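Local coordinates for protein L-asparaginase 1 (Escherichia coli, PDB 6NXC) that hydrolyses L-asparagine to L-aspartate and ammonium as a homotetramer, and binds a second asparagine as an allosteric activator, at residues P253-G265 against I285-N299. The protein carries 1 engineered substitution. Residues are numbered along the deposited sequence; the frame is centred on the assembly and turned at random.
Sequences PVKALILRSYGVG and IVVVNLTQCMSGKVN. With ASN (asparagine), chain O; EDO (1,2-ethanediol), chain Q; EDO (1,2-ethanediol), chain C.
Arg260, near the end of one strand, and Gln292, just past the end of its parallel neighbour, illustrate how a backbone ladder can hand over to side chains that build a binding site. Leading up to them, strands 256-261 and 286-291 run 13° from parallel, hydrogen-bonded as in Leu259 N to Val288 O. Arg260 can be followed outward: CB packs on Gln292 CB at 3.9 Å, CG and CD carry the chain toward the O of the bound asparagine (CD at 3.8 Å), and a bend at chi3 (55°) sets the ligand at the guanidinium edge, where NE, at 2.7 Å, and NH2 both donate to that O. CZ and NH2 lie under Gln292 CB, NH2 3.6 Å from it; Thr236 holds NH1. The Gln292 amide, its plane nearly parallel to the guanidinium though the side chains cross at about a right angle, sends NE2 to Arg260 O from above the carbonyl plane; OE1 meets Tyr116 of the second subunit. With CG swung opposite the backbone N (chi1 -167°), Asn289 reaches across: OD1 accepts from Ser261 OG (2.5 Å), ND2 donates to Gly265 O (2.9 Å). An alanine here is likely to leave the Ser261 hydroxyl without its acceptor. Thr291 OG1 accepts from Cys293 N in an ST turn and donates to Gly263 O (2.6 Å). Through helix 271-282 the strands form a right-handed beta-alpha-beta crossover, whose ends supply part of the allosteric asparagine site, Val322 and Glu323 adding further bonds.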
ATOM      1  N   PRO B 253     -29.011  17.873  27.609  1.00 59.62           N
ATOM      2  CA  PRO B 253     -27.753  18.619  27.597  1.00 50.06           C
ATOM      3  C   PRO B 253     -27.116  18.231  26.248  1.00 33.73           C
ATOM      4  O   PRO B 253     -27.102  17.005  25.974  1.00 42.05           O
ATOM      5  CB  PRO B 253     -27.075  18.129  28.897  1.00 53.64           C
ATOM      6  CG  PRO B 253     -27.601  16.681  29.124  1.00 53.07           C
ATOM      7  CD  PRO B 253     -28.907  16.593  28.348  1.00 56.39           C
ATOM      8  N   VAL B 254     -26.788  19.147  25.333  1.00 41.93           N
ATOM      9  CA  VAL B 254     -25.631  18.901  24.395  1.00 28.57           C
ATOM     10  C   VAL B 254     -24.776  20.146  24.417  1.00 25.21           C
ATOM     11  O   VAL B 254     -25.383  21.245  24.451  1.00 28.57           O
ATOM     12  CB  VAL B 254     -26.032  18.378  23.004  1.00 46.10           C
ATOM     13  CG1 VAL B 254     -25.330  19.066  21.872  1.00 30.46           C
ATOM     14  CG2 VAL B 254     -25.792  16.877  22.880  1.00 39.37           C
ATOM     15  N   LYS B 255     -23.455  20.008  24.624  1.00 18.13           N
ATOM     16  CA  LYS B 255     -22.486  21.127  24.701  1.00 19.59           C
ATOM     17  C   LYS B 255     -21.706  21.305  23.390  1.00 18.28           C
ATOM     18  O   LYS B 255     -21.074  22.328  23.196  1.00 20.73           O
ATOM     19  CB  LYS B 255     -21.509  20.896  25.829  1.00 22.62           C
ATOM     20  CG  LYS B 255     -22.138  21.210  27.191  1.00 29.27           C
ATOM     21  CD  LYS B 255     -21.114  21.665  28.172  1.00 32.82           C
ATOM     22  CE  LYS B 255     -21.404  21.159  29.559  1.00 36.50           C
ATOM     23  NZ  LYS B 255     -20.183  21.262  30.404  1.00 29.12           N
ATOM     24  N   ALA B 256     -21.644  20.228  22.586  1.00 21.37           N
ATOM     25  CA  ALA B 256     -20.841  20.234  21.355  1.00 18.51           C
ATOM     26  C   ALA B 256     -21.437  19.203  20.413  1.00 13.65           C
ATOM     27  O   ALA B 256     -22.124  18.306  20.846  1.00 18.24           O
ATOM     28  CB  ALA B 256     -19.398  19.968  21.693  1.00 17.67           C
ATOM     29  N   LEU B 257     -21.293  19.482  19.157  1.00 17.04           N
ATOM     30  CA  LEU B 257     -21.696  18.582  18.092  1.00 16.39           C
ATOM     31  C   LEU B 257     -20.479  18.398  17.174  1.00 19.83           C
ATOM     32  O   LEU B 257     -19.913  19.399  16.703  1.00 21.07           O
ATOM     33  CB  LEU B 257     -22.789  19.445  17.484  0.70 24.35           C
ATOM     34  CG  LEU B 257     -24.053  18.748  17.118  0.70 30.34           C
ATOM     35  CD1 LEU B 257     -25.128  19.803  16.957  0.70 28.37           C
ATOM     36  CD2 LEU B 257     -23.709  18.025  15.821  0.70 32.64           C
ATOM     37  N   ILE B 258     -20.227  17.159  16.747  1.00 17.50           N
ATOM     38  CA  ILE B 258     -19.229  16.780  15.716  1.00 16.19           C
ATOM     39  C   ILE B 258     -20.041  16.372  14.514  1.00 15.53           C
ATOM     40  O   ILE B 258     -20.971  15.567  14.678  1.00 18.95           O
ATOM     41  CB  ILE B 258     -18.333  15.649  16.214  1.00 17.38           C
ATOM     42  CG1 ILE B 258     -17.518  16.063  17.432  1.00 18.39           C
ATOM     43  CG2 ILE B 258     -17.460  15.187  15.099  1.00 18.99           C
ATOM     44  CD1 ILE B 258     -16.717  14.941  18.001  1.00 20.88           C
ATOM     45  N   LEU B 259     -19.799  17.056  13.384  1.00 15.98           N
ATOM     46  CA  LEU B 259     -20.408  16.725  12.100  1.00 16.97           C
ATOM     47  C   LEU B 259     -19.367  15.917  11.313  1.00 15.59           C
ATOM     48  O   LEU B 259     -18.277  16.413  11.035  1.00 17.81           O
ATOM     49  CB  LEU B 259     -20.717  17.967  11.267  1.00 20.09           C
ATOM     50  CG  LEU B 259     -21.561  19.027  11.928  1.00 20.09           C
ATOM     51  CD1 LEU B 259     -21.768  20.178  10.968  1.00 23.11           C
ATOM     52  CD2 LEU B 259     -22.871  18.504  12.443  1.00 25.03           C
ATOM     53  N   ARG B 260     -19.719  14.703  10.987  1.00 14.07           N
ATOM     54  CA  ARG B 260     -18.930  13.891  10.008  1.00 15.57           C
ATOM     55  C   ARG B 260     -19.417  14.206   8.639  1.00 13.44           C
ATOM     56  O   ARG B 260     -20.312  13.532   8.180  1.00 14.72           O
ATOM     57  CB  ARG B 260     -19.009  12.420  10.348  1.00 16.17           C
ATOM     58  CG  ARG B 260     -18.553  12.017  11.737  1.00 15.28           C
ATOM     59  CD  ARG B 260     -18.552  10.528  12.064  1.00 19.53           C
ATOM     60  NE  ARG B 260     -17.792   9.772  11.118  1.00 16.92           N
ATOM     61  CZ  ARG B 260     -18.279   8.991  10.139  1.00 18.14           C
ATOM     62  NH1 ARG B 260     -19.593   8.770  10.009  1.00 19.86           N
ATOM     63  NH2 ARG B 260     -17.417   8.408   9.319  1.00 21.89           N
ATOM     64  N   SER B 261     -18.863  15.216   8.002  1.00 15.63           N
ATOM     65  CA  SER B 261     -19.380  15.694   6.695  1.00 17.33           C
ATOM     66  C   SER B 261     -18.698  14.997   5.543  1.00 16.41           C
ATOM     67  O   SER B 261     -17.696  14.268   5.719  1.00 14.44           O
ATOM     68  CB  SER B 261     -19.084  17.182   6.540  1.00 17.87           C
ATOM     69  OG  SER B 261     -19.722  17.863   7.552  1.00 25.34           O
ATOM     70  N   TYR B 262     -19.150  15.330   4.357  1.00 15.84           N
ATOM     71  CA  TYR B 262     -18.578  14.742   3.124  1.00 13.50           C
ATOM     72  C   TYR B 262     -17.255  15.414   2.776  1.00 15.21           C
ATOM     73  O   TYR B 262     -17.084  16.668   2.872  1.00 15.75           O
ATOM     74  CB  TYR B 262     -19.548  14.950   1.961  1.00 15.98           C
ATOM     75  CG  TYR B 262     -20.963  14.441   2.139  1.00 14.08           C
ATOM     76  CD1 TYR B 262     -21.294  13.176   2.540  1.00 15.45           C
ATOM     77  CD2 TYR B 262     -21.998  15.354   1.891  1.00 15.60           C
ATOM     78  CE1 TYR B 262     -22.622  12.760   2.629  1.00 15.12           C
ATOM     79  CE2 TYR B 262     -23.318  14.965   1.980  1.00 13.65           C
ATOM     80  CZ  TYR B 262     -23.630  13.674   2.412  1.00 15.24           C
ATOM     81  OH  TYR B 262     -24.923  13.235   2.425  1.00 15.43           O
ATOM     82  N   GLY B 263     -16.377  14.620   2.171  1.00 16.03           N
ATOM     83  CA  GLY B 263     -15.179  15.142   1.504  1.00 13.03           C
ATOM     84  C   GLY B 263     -14.398  16.110   2.371  1.00 13.97           C
ATOM     85  O   GLY B 263     -14.112  15.801   3.580  1.00 14.82           O
ATOM     86  N   VAL B 264     -14.157  17.275   1.817  1.00 15.26           N
ATOM     87  CA  VAL B 264     -13.338  18.312   2.539  1.00 15.60           C
ATOM     88  C   VAL B 264     -14.280  19.183   3.405  1.00 16.88           C
ATOM     89  O   VAL B 264     -13.921  20.329   3.819  1.00 19.28           O
ATOM     90  CB  VAL B 264     -12.443  19.101   1.589  1.00 18.15           C
ATOM     91  CG1 VAL B 264     -11.477  18.209   0.884  1.00 18.67           C
ATOM     92  CG2 VAL B 264     -13.204  19.964   0.590  1.00 20.95           C
ATOM     93  N   GLY B 265     -15.418  18.667   3.782  1.00 16.82           N
ATOM     94  CA  GLY B 265     -16.250  19.234   4.877  1.00 15.56           C
ATOM     95  C   GLY B 265     -17.555  19.806   4.336  1.00 17.96           C
ATOM     96  O   GLY B 265     -17.986  20.821   4.766  1.00 26.55           O
ATOM     97  N   ILE B 285     -23.343  26.200  21.817  1.00 24.52           N
ATOM     98  CA  ILE B 285     -22.881  24.845  21.452  1.00 24.86           C
ATOM     99  C   ILE B 285     -21.681  24.954  20.497  1.00 20.17           C
ATOM    100  O   ILE B 285     -21.688  25.794  19.547  1.00 22.17           O
ATOM    101  CB  ILE B 285     -24.065  24.079  20.872  1.00 28.27           C
ATOM    102  CG1 ILE B 285     -25.171  23.816  21.900  1.00 27.14           C
ATOM    103  CG2 ILE B 285     -23.555  22.816  20.219  1.00 22.55           C
ATOM    104  CD1 ILE B 285     -26.421  23.385  21.295  1.00 32.54           C
ATOM    105  N   VAL B 286     -20.588  24.194  20.754  1.00 21.79           N
ATOM    106  CA  VAL B 286     -19.396  24.152  19.870  1.00 18.84           C
ATOM    107  C   VAL B 286     -19.690  23.154  18.759  1.00 19.00           C
ATOM    108  O   VAL B 286     -19.839  21.955  19.043  1.00 19.05           O
ATOM    109  CB  VAL B 286     -18.132  23.781  20.655  1.00 25.30           C
ATOM    110  CG1 VAL B 286     -16.969  23.608  19.677  1.00 23.10           C
ATOM    111  CG2 VAL B 286     -17.863  24.823  21.752  1.00 24.86           C
ATOM    112  N   VAL B 287     -19.824  23.625  17.535  1.00 19.19           N
ATOM    113  CA  VAL B 287     -20.080  22.730  16.381  1.00 20.48           C
ATOM    114  C   VAL B 287     -18.790  22.626  15.548  1.00 20.13           C
ATOM    115  O   VAL B 287     -18.300  23.662  15.045  1.00 20.54           O
ATOM    116  CB  VAL B 287     -21.277  23.193  15.542  1.00 18.51           C
ATOM    117  CG1 VAL B 287     -21.582  22.252  14.431  1.00 20.34           C
ATOM    118  CG2 VAL B 287     -22.449  23.383  16.429  1.00 22.82           C
ATOM    119  N   VAL B 288     -18.242  21.417  15.438  1.00 19.10           N
ATOM    120  CA  VAL B 288     -16.967  21.113  14.733  1.00 17.22           C
ATOM    121  C   VAL B 288     -17.256  20.282  13.479  1.00 14.84           C
ATOM    122  O   VAL B 288     -17.842  19.241  13.593  1.00 17.93           O
ATOM    123  CB  VAL B 288     -15.970  20.450  15.683  1.00 19.25           C
ATOM    124  CG1 VAL B 288     -14.622  20.343  15.026  1.00 20.43           C
ATOM    125  CG2 VAL B 288     -15.821  21.275  16.921  1.00 22.02           C
ATOM    126  N   ASN B 289     -16.712  20.722  12.353  1.00 16.80           N
ATOM    127  CA  ASN B 289     -16.859  20.053  11.053  1.00 17.46           C
ATOM    128  C   ASN B 289     -15.614  19.172  10.826  1.00 17.38           C
ATOM    129  O   ASN B 289     -14.531  19.727  10.718  1.00 16.12           O
ATOM    130  CB  ASN B 289     -16.971  21.095   9.937  1.00 17.12           C
ATOM    131  CG  ASN B 289     -17.433  20.474   8.621  1.00 17.98           C
ATOM    132  OD1 ASN B 289     -18.025  19.401   8.642  1.00 22.59           O
ATOM    133  ND2 ASN B 289     -17.367  21.266   7.573  1.00 20.46           N
ATOM    134  N   LEU B 290     -15.805  17.855  10.670  1.00 16.26           N
ATOM    135  CA  LEU B 290     -14.734  16.879  10.279  1.00 16.02           C
ATOM    136  C   LEU B 290     -15.086  16.213   8.957  1.00 18.38           C
ATOM    137  O   LEU B 290     -16.240  16.219   8.582  1.00 17.34           O
ATOM    138  CB  LEU B 290     -14.613  15.760  11.314  1.00 15.36           C
ATOM    139  CG  LEU B 290     -14.396  16.207  12.728  1.00 16.27           C
ATOM    140  CD1 LEU B 290     -14.291  15.050  13.669  1.00 15.26           C
ATOM    141  CD2 LEU B 290     -13.209  17.112  12.888  1.00 17.03           C
ATOM    142  N   THR B 291     -14.104  15.587   8.321  1.00 15.29           N
ATOM    143  CA  THR B 291     -14.385  14.677   7.238  1.00 14.44           C
ATOM    144  C   THR B 291     -14.854  13.332   7.814  1.00 15.34           C
ATOM    145  O   THR B 291     -14.150  12.721   8.710  1.00 18.59           O
ATOM    146  CB  THR B 291     -13.279  14.552   6.217  0.70 14.63           C
ATOM    147  OG1 THR B 291     -13.821  13.771   5.165  0.70 15.73           O
ATOM    148  CG2 THR B 291     -12.026  13.966   6.785  0.70 14.14           C
ATOM    149  N   GLN B 292     -15.838  12.753   7.159  1.00 15.69           N
ATOM    150  CA  GLN B 292     -16.226  11.313   7.287  1.00 16.04           C
ATOM    151  C   GLN B 292     -15.218  10.361   6.602  1.00 20.88           C
ATOM    152  O   GLN B 292     -15.152   9.184   6.945  1.00 19.65           O
ATOM    153  CB  GLN B 292     -17.730  11.103   6.934  1.00 17.95           C
ATOM    154  CG  GLN B 292     -18.026  11.026   5.438  1.00 20.48           C
ATOM    155  CD  GLN B 292     -19.510  10.901   5.152  1.00 22.02           C
ATOM    156  OE1 GLN B 292     -19.877  10.227   4.189  1.00 22.78           O
ATOM    157  NE2 GLN B 292     -20.385  11.614   5.880  1.00 17.11           N
ATOM    158  N   CYS B 293     -14.415  10.846   5.695  1.00 16.81           N
ATOM    159  CA  CYS B 293     -13.395  10.096   4.955  1.00 18.28           C
ATOM    160  C   CYS B 293     -12.317   9.606   5.926  1.00 17.14           C
ATOM    161  O   CYS B 293     -12.127  10.227   6.970  1.00 17.13           O
ATOM    162  CB  CYS B 293     -12.769  10.951   3.891  1.00 15.81           C
ATOM    163  SG  CYS B 293     -14.011  11.567   2.708  1.00 21.03           S
ATOM    164  N   MET B 294     -11.590   8.548   5.598  1.00 19.17           N
ATOM    165  CA  MET B 294     -10.502   7.993   6.436  1.00 21.82           C
ATOM    166  C   MET B 294      -9.387   9.028   6.504  1.00 17.98           C
ATOM    167  O   MET B 294      -8.764   9.248   7.548  1.00 20.38           O
ATOM    168  CB  MET B 294      -9.982   6.697   5.813  1.00 21.53           C
ATOM    169  CG  MET B 294      -9.083   5.950   6.654  1.00 31.34           C
ATOM    170  SD  MET B 294      -9.658   5.567   8.339  1.00 52.66           S
ATOM    171  CE  MET B 294     -11.382   5.155   8.138  1.00 43.87           C
ATOM    172  N   SER B 295      -9.078   9.645   5.373  1.00 17.43           N
ATOM    173  CA  SER B 295      -8.076  10.730   5.371  1.00 15.28           C
ATOM    174  C   SER B 295      -8.510  11.977   4.608  1.00 18.16           C
ATOM    175  O   SER B 295      -9.482  11.924   3.836  1.00 16.57           O
ATOM    176  CB  SER B 295      -6.799  10.282   4.734  1.00 16.35           C
ATOM    177  OG  SER B 295      -6.906  10.129   3.277  1.00 19.28           O
ATOM    178  N   GLY B 296      -7.795  13.066   4.906  1.00 20.47           N
ATOM    179  CA  GLY B 296      -7.969  14.388   4.275  1.00 20.17           C
ATOM    180  C   GLY B 296      -8.275  15.473   5.302  1.00 20.85           C
ATOM    181  O   GLY B 296      -8.343  15.250   6.539  1.00 17.12           O
ATOM    182  N   LYS B 297      -8.452  16.676   4.795  1.00 18.84           N
ATOM    183  CA  LYS B 297      -8.446  17.877   5.620  1.00 18.27           C
ATOM    184  C   LYS B 297      -9.691  18.688   5.280  1.00 16.78           C
ATOM    185  O   LYS B 297      -9.858  19.040   4.096  1.00 16.80           O
ATOM    186  CB  LYS B 297      -7.149  18.626   5.401  1.00 18.45           C
ATOM    187  CG  LYS B 297      -7.035  19.896   6.207  1.00 17.83           C
ATOM    188  CD  LYS B 297      -5.718  20.499   6.123  1.00 24.95           C
ATOM    189  CE  LYS B 297      -5.533  21.654   7.071  1.00 34.77           C
ATOM    190  NZ  LYS B 297      -4.088  22.002   7.183  1.00 38.65           N
ATOM    191  N   VAL B 298     -10.439  19.117   6.285  1.00 15.78           N
ATOM    192  CA  VAL B 298     -11.607  20.015   6.076  1.00 16.47           C
ATOM    193  C   VAL B 298     -11.085  21.366   5.597  1.00 20.22           C
ATOM    194  O   VAL B 298     -10.073  21.814   6.142  1.00 17.74           O
ATOM    195  CB  VAL B 298     -12.472  20.105   7.373  1.00 17.88           C
ATOM    196  CG1 VAL B 298     -13.450  21.249   7.342  1.00 19.92           C
ATOM    197  CG2 VAL B 298     -13.207  18.794   7.589  1.00 17.72           C
ATOM    198  N   ASN B 299     -11.759  21.884   4.587  1.00 19.50           N
ATOM    199  CA  ASN B 299     -11.536  23.201   3.933  1.00 23.56           C
ATOM    200  C   ASN B 299     -12.905  23.718   3.465  1.00 29.17           C
ATOM    201  O   ASN B 299     -13.350  23.363   2.405  1.00 33.46           O
ATOM    202  CB  ASN B 299     -10.755  23.081   2.637  1.00 24.94           C
ATOM    203  CG  ASN B 299     -10.363  24.439   2.094  1.00 31.65           C
ATOM    204  OD1 ASN B 299     -10.579  25.456   2.744  1.00 29.20           O
ATOM    205  ND2 ASN B 299      -9.893  24.465   0.867  1.00 31.85           N
TER
HETATM  206  N   ASN O9102     -12.760  10.375   9.685  1.00 21.20           N
HETATM  207  CA  ASN O9102     -13.109   8.899   9.871  1.00 21.02           C
HETATM  208  C   ASN O9102     -14.420   8.803  10.661  1.00 28.09           C
HETATM  209  O   ASN O9102     -15.199   9.836  10.507  1.00 24.01           O
HETATM  210  CB  ASN O9102     -11.953   8.163  10.568  1.00 22.86           C
HETATM  211  CG  ASN O9102     -11.721   8.597  12.010  1.00 21.02           C
HETATM  212  OD1 ASN O9102     -12.031   9.719  12.365  1.00 18.58           O
HETATM  213  ND2 ASN O9102     -11.303   7.700  12.871  1.00 19.45           N
HETATM  214  OXT ASN O9102     -14.677   7.752  11.426  1.00 25.02           O
HETATM  215  C1  EDO Q9104      -9.694  12.870   8.996  1.00 31.42           C
HETATM  216  O1  EDO Q9104      -8.881  12.745   7.901  1.00 27.74           O
HETATM  217  C2  EDO Q9104      -9.288  11.863   9.884  1.00 24.38           C
HETATM  218  O2  EDO Q9104      -9.612  10.622   9.524  1.00 26.00           O
HETATM  219  C1  EDO C 407     -13.275  16.859  -2.212  1.00 26.42           C
HETATM  220  O1  EDO C 407     -13.135  15.696  -1.464  1.00 21.38           O
HETATM  221  C2  EDO C 407     -14.692  17.429  -2.245  1.00 29.04           C
HETATM  222  O2  EDO C 407     -15.285  17.594  -0.926  1.00 22.56           O